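Local coordinates for protein beta-fructofuranosidase (PDB 6NOB) that probably hydrolyses terminal beta-fructofuranosides such as sucrose, as a member of glycoside hydrolase family 32, at residues 236-241 and 265-270; 287-292 and 375-380. One frame throughout, in Å; residues are numbered along the deposited sequence.

Contact 1. Residues 236-241 and 265-270. With EDO (1,2-ethanediol), chain C.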
loop_
_atom_site.group_PDB
_atom_site.type_symbol
_atom_site.label_atom_id
_atom_site.label_comp_id
_atom_site.label_asym_id
_atom_site.label_seq_id
_atom_site.Cartn_x
_atom_site.Cartn_y
_atom_site.Cartn_z
ATOM N N GLU A 236 11.768 16.786 4.666
ATOM C CA GLU A 236 10.419 16.239 4.744
ATOM C C GLU A 236 9.591 17.057 5.723
ATOM O O GLU A 236 10.063 17.396 6.812
ATOM C CB GLU A 236 10.451 14.763 5.155
ATOM C CG GLU A 236 10.916 13.848 4.030
ATOM C CD GLU A 236 10.838 12.374 4.379
ATOM O OE1 GLU A 236 10.838 12.038 5.583
ATOM O OE2 GLU A 236 10.780 11.548 3.441
ATOM N N TYR A 237 8.359 17.370 5.327
ATOM C CA TYR A 237 7.439 18.157 6.136
ATOM C C TYR A 237 6.016 17.729 5.801
ATOM O O TYR A 237 5.769 17.087 4.776
ATOM C CB TYR A 237 7.637 19.662 5.907
ATOM C CG TYR A 237 7.663 20.066 4.450
ATOM C CD1 TYR A 237 8.837 19.980 3.704
ATOM C CD2 TYR A 237 6.519 20.541 3.819
ATOM C CE1 TYR A 237 8.863 20.349 2.373
ATOM C CE2 TYR A 237 6.538 20.915 2.488
ATOM C CZ TYR A 237 7.713 20.817 1.769
ATOM O OH TYR A 237 7.742 21.186 0.441
ATOM N N GLN A 238 5.079 18.087 6.677
ATOM C CA GLN A 238 3.691 17.648 6.573
ATOM C C GLN A 238 2.794 18.800 6.136
ATOM O O GLN A 238 2.873 19.901 6.693
ATOM C CB GLN A 238 3.195 17.077 7.903
ATOM C CG GLN A 238 4.260 16.360 8.712
ATOM C CD GLN A 238 4.926 15.237 7.939
ATOM O OE1 GLN A 238 4.325 14.632 7.048
ATOM N NE2 GLN A 238 6.177 14.955 8.277
ATOM N N THR A 239 1.933 18.536 5.154
ATOM C CA THR A 239 1.020 19.531 4.607
ATOM C C THR A 239 -0.410 19.006 4.672
ATOM O O THR A 239 -0.659 17.835 4.970
ATOM C CB THR A 239 1.383 19.891 3.158
ATOM O OG1 THR A 239 1.085 18.784 2.297
ATOM C CG2 THR A 239 2.865 20.227 3.041
ATOM N N THR A 240 -1.363 19.891 4.384
ATOM C CA THR A 240 -2.773 19.532 4.368
ATOM C C THR A 240 -3.436 20.096 3.120
ATOM O O THR A 240 -2.966 21.074 2.531
ATOM C CB THR A 240 -3.515 20.034 5.624
ATOM O OG1 THR A 240 -4.763 19.342 5.749
ATOM C CG2 THR A 240 -3.790 21.529 5.539
ATOM N N CYS A 241 -4.532 19.456 2.719
ATOM C CA CYS A 241 -5.349 19.922 1.607
ATOM C C CYS A 241 -6.706 19.241 1.696
ATOM O O CYS A 241 -6.887 18.273 2.441
ATOM C CB CYS A 241 -4.669 19.667 0.252
ATOM S SG CYS A 241 -4.311 17.949 -0.147
ATOM N N TYR A 265 16.105 13.376 9.661
ATOM C CA TYR A 265 15.632 13.989 8.425
ATOM C C TYR A 265 14.457 13.216 7.841
ATOM O O TYR A 265 13.557 13.815 7.241
ATOM C CB TYR A 265 16.774 14.083 7.414
ATOM C CG TYR A 265 17.828 15.098 7.792
ATOM C CD1 TYR A 265 17.473 16.379 8.198
ATOM C CD2 TYR A 265 19.179 14.773 7.748
ATOM C CE1 TYR A 265 18.437 17.311 8.548
ATOM C CE2 TYR A 265 20.146 15.693 8.097
ATOM C CZ TYR A 265 19.771 16.960 8.494
ATOM O OH TYR A 265 20.734 17.879 8.838
ATOM N N ASP A 266 14.447 11.894 8.008
ATOM C CA ASP A 266 13.267 11.093 7.709
ATOM C C ASP A 266 12.168 11.430 8.711
ATOM O O ASP A 266 12.308 11.163 9.910
ATOM C CB ASP A 266 13.610 9.606 7.767
ATOM C CG ASP A 266 14.724 9.223 6.809
ATOM O OD1 ASP A 266 14.474 9.219 5.586
ATOM O OD2 ASP A 266 15.846 8.927 7.279
ATOM N N PHE A 267 11.075 12.011 8.221
ATOM C CA PHE A 267 10.014 12.520 9.081
ATOM C C PHE A 267 8.733 12.587 8.261
ATOM O O PHE A 267 8.408 13.641 7.704
ATOM C CB PHE A 267 10.416 13.891 9.639
ATOM C CG PHE A 267 9.312 14.628 10.350
ATOM C CD1 PHE A 267 8.767 14.131 11.524
ATOM C CD2 PHE A 267 8.850 15.843 9.865
ATOM C CE1 PHE A 267 7.762 14.819 12.185
ATOM C CE2 PHE A 267 7.852 16.535 10.523
ATOM C CZ PHE A 267 7.305 16.020 11.684
ATOM N N ARG A 268 8.004 11.475 8.157
ATOM C CA ARG A 268 7.018 11.348 7.092
ATOM C C ARG A 268 5.852 10.459 7.512
ATOM O O ARG A 268 5.819 9.898 8.612
ATOM C CB ARG A 268 7.677 10.800 5.826
ATOM C CG ARG A 268 8.301 9.426 5.990
ATOM C CD ARG A 268 8.800 8.914 4.644
ATOM N NE ARG A 268 9.733 7.800 4.775
ATOM C CZ ARG A 268 11.038 7.940 4.984
ATOM N NH1 ARG A 268 11.568 9.151 5.092
ATOM N NH2 ARG A 268 11.812 6.867 5.087
ATOM N N ASP A 269 4.883 10.349 6.600
ATOM C CA ASP A 269 3.719 9.472 6.663
ATOM C C ASP A 269 2.798 9.830 7.827
ATOM O O ASP A 269 2.535 8.983 8.692
ATOM C CB ASP A 269 4.167 8.012 6.766
ATOM C CG ASP A 269 5.183 7.632 5.700
ATOM O OD1 ASP A 269 5.221 8.290 4.637
ATOM O OD2 ASP A 269 5.949 6.671 5.927
ATOM N N PRO A 270 2.261 11.050 7.873
ATOM C CA PRO A 270 1.409 11.431 9.007
ATOM C C PRO A 270 0.101 10.662 8.999
ATOM O O PRO A 270 -0.532 10.486 7.956
ATOM C CB PRO A 270 1.171 12.928 8.783
ATOM C CG PRO A 270 1.262 13.085 7.299
ATOM C CD PRO A 270 2.319 12.110 6.850
HETATM C C1 EDO C . 12.243 20.842 7.711
HETATM O O1 EDO C . 13.015 19.937 8.510
HETATM C C2 EDO C . 10.816 20.333 7.535
HETATM O O2 EDO C . 10.406 19.553 8.667
HETATM O O HOH W 1 13.827 16.469 6.675
#
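Over one face of the Phe-267 ring sits the amide nitrogen of Gln-238, NE2 lying 3.1 Å above the ring plane and offset toward the rim at CD2 and CE2, with the amide turned 79° from the ring. At the edge of the same ring, near its plane, Glu-236 O approaches Phe-267 CD2 at 3.6 Å. The guanidinium of Arg-268 is met at its edge, with Glu-236 CD and Asp-266 OD1 both in its plane, and the Glu-236 carboxylate stands 80° to it. Arg-268 NH1 bonds to Glu-236 OE1 at 3.0 Å on the syn side and weakly to OE2 of the same carboxylate. The bond from Arg-268 NH1 to Asp-266 OD1, 2.9 Å, is nearly straight. The other donor to Glu-236 OE1 is Phe-267 N at 2.6 Å, nearly along the C-O axis. Gln-238 bends at chi2 (-56°), which folds CD back toward the Phe-267 side; from there Gln-238 NE2 donates to Phe-267 O at 2.7 Å, from above the carbonyl plane. Gln-238 OE1 rests on Pro-270 CD at 3.2 Å and bonds to Thr-222. Arg-268 NH2 pairs with Glu-375, and Asp-266 with Arg-372. An alanine at Arg-268 would probably cost the like charges of Glu-236 and Asp-266 the cation they share, and Glu-375 its mate, with Arg-372 still beside Asp-266. Arg-268, Asp-269 and Pro-270 match the RDP motif of family 32, which lines the active site in relatives. The charge network thus joins neighbouring propeller blades through side chains and is likely to hold this motif in position.

Contact 2. Residues 287-292 and 375-380; sequences YMVTAT and ECPDLF
Val-289 reaches from strand 287-292 to Leu-379, Asp-378 and Pro-377 on strand 377-380. From its CB, which is directed toward that strand, two methyls diverge. Val-289 CG1, beside the backbone N and anti to the carbonyl carbon (chi1 -68°), meets Leu-379 CB at 3.6 Å and also touches Leu-379 CD2; the two side chains cross at about a right angle. Val-289 CG2 meets the backbone of Asp-378 instead, 3.9 Å from Asp-378 N, and reaches Pro-377 CB at 4.0 Å. The proline ring carries the packing onward: Pro-377 CG lies 3.7 Å from Ala-291 N, and Pro-377 CD touches Ala-291 CB at 3.6 Å. Ala-291 CB in turn comes within 3.8 Å of Glu-375 N, just before the chain turns a corner at Cys-376. The strands run roughly antiparallel, at 151° and with axes 6.4 Å apart, yet they belong to different sheets, so this is the meeting of two propeller blades rather than strand pairing. Polar groups look elsewhere: Thr-290 OG1 bonds to Thr-342, and Asp-378 OD2 to Ser-440. Between the segments the contact is apolar, with no hydrogen bond crossing, so side-chain shape and van der Waals packing carry it.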
loop_
_atom_site.group_PDB
_atom_site.type_symbol
_atom_site.label_atom_id
_atom_site.label_comp_id
_atom_site.label_asym_id
_atom_site.label_seq_id
_atom_site.Cartn_x
_atom_site.Cartn_y
_atom_site.Cartn_z
ATOM N N TYR A 287 -5.013 13.751 17.048
ATOM C CA TYR A 287 -3.650 13.291 17.265
ATOM C C TYR A 287 -3.054 12.731 15.981
ATOM O O TYR A 287 -3.731 12.034 15.219
ATOM C CB TYR A 287 -3.607 12.252 18.391
ATOM C CG TYR A 287 -3.758 12.899 19.746
ATOM C CD1 TYR A 287 -5.017 13.203 20.253
ATOM C CD2 TYR A 287 -2.643 13.247 20.501
ATOM C CE1 TYR A 287 -5.163 13.814 21.487
ATOM C CE2 TYR A 287 -2.776 13.856 21.735
ATOM C CZ TYR A 287 -4.038 14.138 22.223
ATOM O OH TYR A 287 -4.179 14.746 23.450
ATOM N N MET A 288 -1.779 13.050 15.756
ATOM C CA MET A 288 -1.058 12.701 14.539
ATOM C C MET A 288 0.238 12.001 14.922
ATOM O O MET A 288 1.032 12.543 15.701
ATOM C CB MET A 288 -0.768 13.955 13.701
ATOM C CG MET A 288 0.214 13.756 12.544
ATOM S SD MET A 288 0.911 15.306 11.908
ATOM C CE MET A 288 -0.542 16.141 11.272
ATOM N N VAL A 289 0.451 10.803 14.387
ATOM C CA VAL A 289 1.729 10.113 14.521
ATOM C C VAL A 289 2.520 10.319 13.239
ATOM O O VAL A 289 1.953 10.353 12.139
ATOM C CB VAL A 289 1.549 8.613 14.827
ATOM C CG1 VAL A 289 0.964 8.422 16.212
ATOM C CG2 VAL A 289 0.673 7.948 13.779
ATOM N N THR A 290 3.830 10.480 13.382
ATOM C CA THR A 290 4.734 10.587 12.251
ATOM C C THR A 290 5.896 9.630 12.472
ATOM O O THR A 290 6.232 9.280 13.606
ATOM C CB THR A 290 5.246 12.026 12.061
ATOM O OG1 THR A 290 5.473 12.632 13.340
ATOM C CG2 THR A 290 4.226 12.856 11.301
ATOM N N ALA A 291 6.499 9.196 11.370
ATOM C CA ALA A 291 7.584 8.226 11.398
ATOM C C ALA A 291 8.921 8.956 11.305
ATOM O O ALA A 291 9.162 9.695 10.345
ATOM C CB ALA A 291 7.438 7.223 10.255
ATOM N N THR A 292 9.783 8.745 12.296
ATOM C CA THR A 292 11.116 9.337 12.302
ATOM C C THR A 292 12.018 8.497 13.203
ATOM O O THR A 292 11.689 7.360 13.558
ATOM C CB THR A 292 11.070 10.800 12.756
ATOM O OG1 THR A 292 12.368 11.387 12.600
ATOM C CG2 THR A 292 10.649 10.900 14.214
ATOM N N GLU A 375 8.476 3.743 9.005
ATOM C CA GLU A 375 7.729 4.158 7.830
ATOM C C GLU A 375 6.269 3.771 8.026
ATOM O O GLU A 375 5.971 2.720 8.599
ATOM C CB GLU A 375 8.287 3.526 6.545
ATOM C CG GLU A 375 9.506 4.257 5.988
ATOM C CD GLU A 375 9.837 3.867 4.559
ATOM O OE1 GLU A 375 9.831 2.656 4.251
ATOM O OE2 GLU A 375 10.105 4.775 3.743
ATOM N N CYS A 376 5.368 4.643 7.571
ATOM C CA CYS A 376 3.925 4.424 7.580
ATOM C C CYS A 376 3.404 4.035 8.960
ATOM O O CYS A 376 2.964 2.896 9.161
ATOM C CB CYS A 376 3.550 3.354 6.550
ATOM S SG CYS A 376 4.049 3.781 4.858
ATOM N N PRO A 377 3.423 4.948 9.927
ATOM C CA PRO A 377 2.908 4.632 11.259
ATOM C C PRO A 377 1.390 4.748 11.307
ATOM O O PRO A 377 0.743 5.267 10.396
ATOM C CB PRO A 377 3.569 5.691 12.141
ATOM C CG PRO A 377 3.658 6.881 11.240
ATOM C CD PRO A 377 3.923 6.332 9.851
ATOM N N ASP A 378 0.830 4.255 12.407
ATOM C CA ASP A 378 -0.603 4.330 12.643
ATOM C C ASP A 378 -0.844 4.119 14.129
ATOM O O ASP A 378 -0.163 3.310 14.764
ATOM C CB ASP A 378 -1.369 3.289 11.816
ATOM C CG ASP A 378 -2.805 3.704 11.537
ATOM O OD1 ASP A 378 -3.316 4.599 12.244
ATOM O OD2 ASP A 378 -3.422 3.137 10.609
ATOM N N LEU A 379 -1.802 4.863 14.675
ATOM C CA LEU A 379 -2.151 4.769 16.087
ATOM C C LEU A 379 -3.663 4.834 16.199
ATOM O O LEU A 379 -4.276 5.816 15.770
ATOM C CB LEU A 379 -1.497 5.891 16.900
ATOM C CG LEU A 379 -1.641 5.815 18.421
ATOM C CD1 LEU A 379 -0.852 4.639 18.979
ATOM C CD2 LEU A 379 -1.194 7.119 19.056
ATOM N N PHE A 380 -4.263 3.787 16.758
ATOM C CA PHE A 380 -5.710 3.713 16.869
ATOM C C PHE A 380 -6.062 2.833 18.057
ATOM O O PHE A 380 -5.193 2.223 18.686
ATOM C CB PHE A 380 -6.339 3.173 15.581
ATOM C CG PHE A 380 -5.778 1.848 15.145
ATOM C CD1 PHE A 380 -6.333 0.661 15.599
ATOM C CD2 PHE A 380 -4.688 1.789 14.289
ATOM C CE1 PHE A 380 -5.812 -0.561 15.205
ATOM C CE2 PHE A 380 -4.164 0.571 13.890
ATOM C CZ PHE A 380 -4.726 -0.605 14.349
#

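Following the chain from the N terminus, contact 1 opens on strand 235-243, and it closes a short excursion of 23 residues when the chain returns at 265-270. Strand 268-273 then leads straight to strand 285-295, its neighbour in the same sheet, where contact 2 opens; that one closes only after 82 more residues, at 375-380. The two are therefore in series, neither nested nor crossed. Together they fasten the middle sheet to the sheets before and after it in the beta-propeller. Their centres lie 11 Å apart and they touch directly: Asp-269 OD2 probably bonds to Cys-376 N, tying the RDP segment to the corner at Cys-376, while Asp-266 O probably accepts from Thr-292 OG1 on the neighbouring strand.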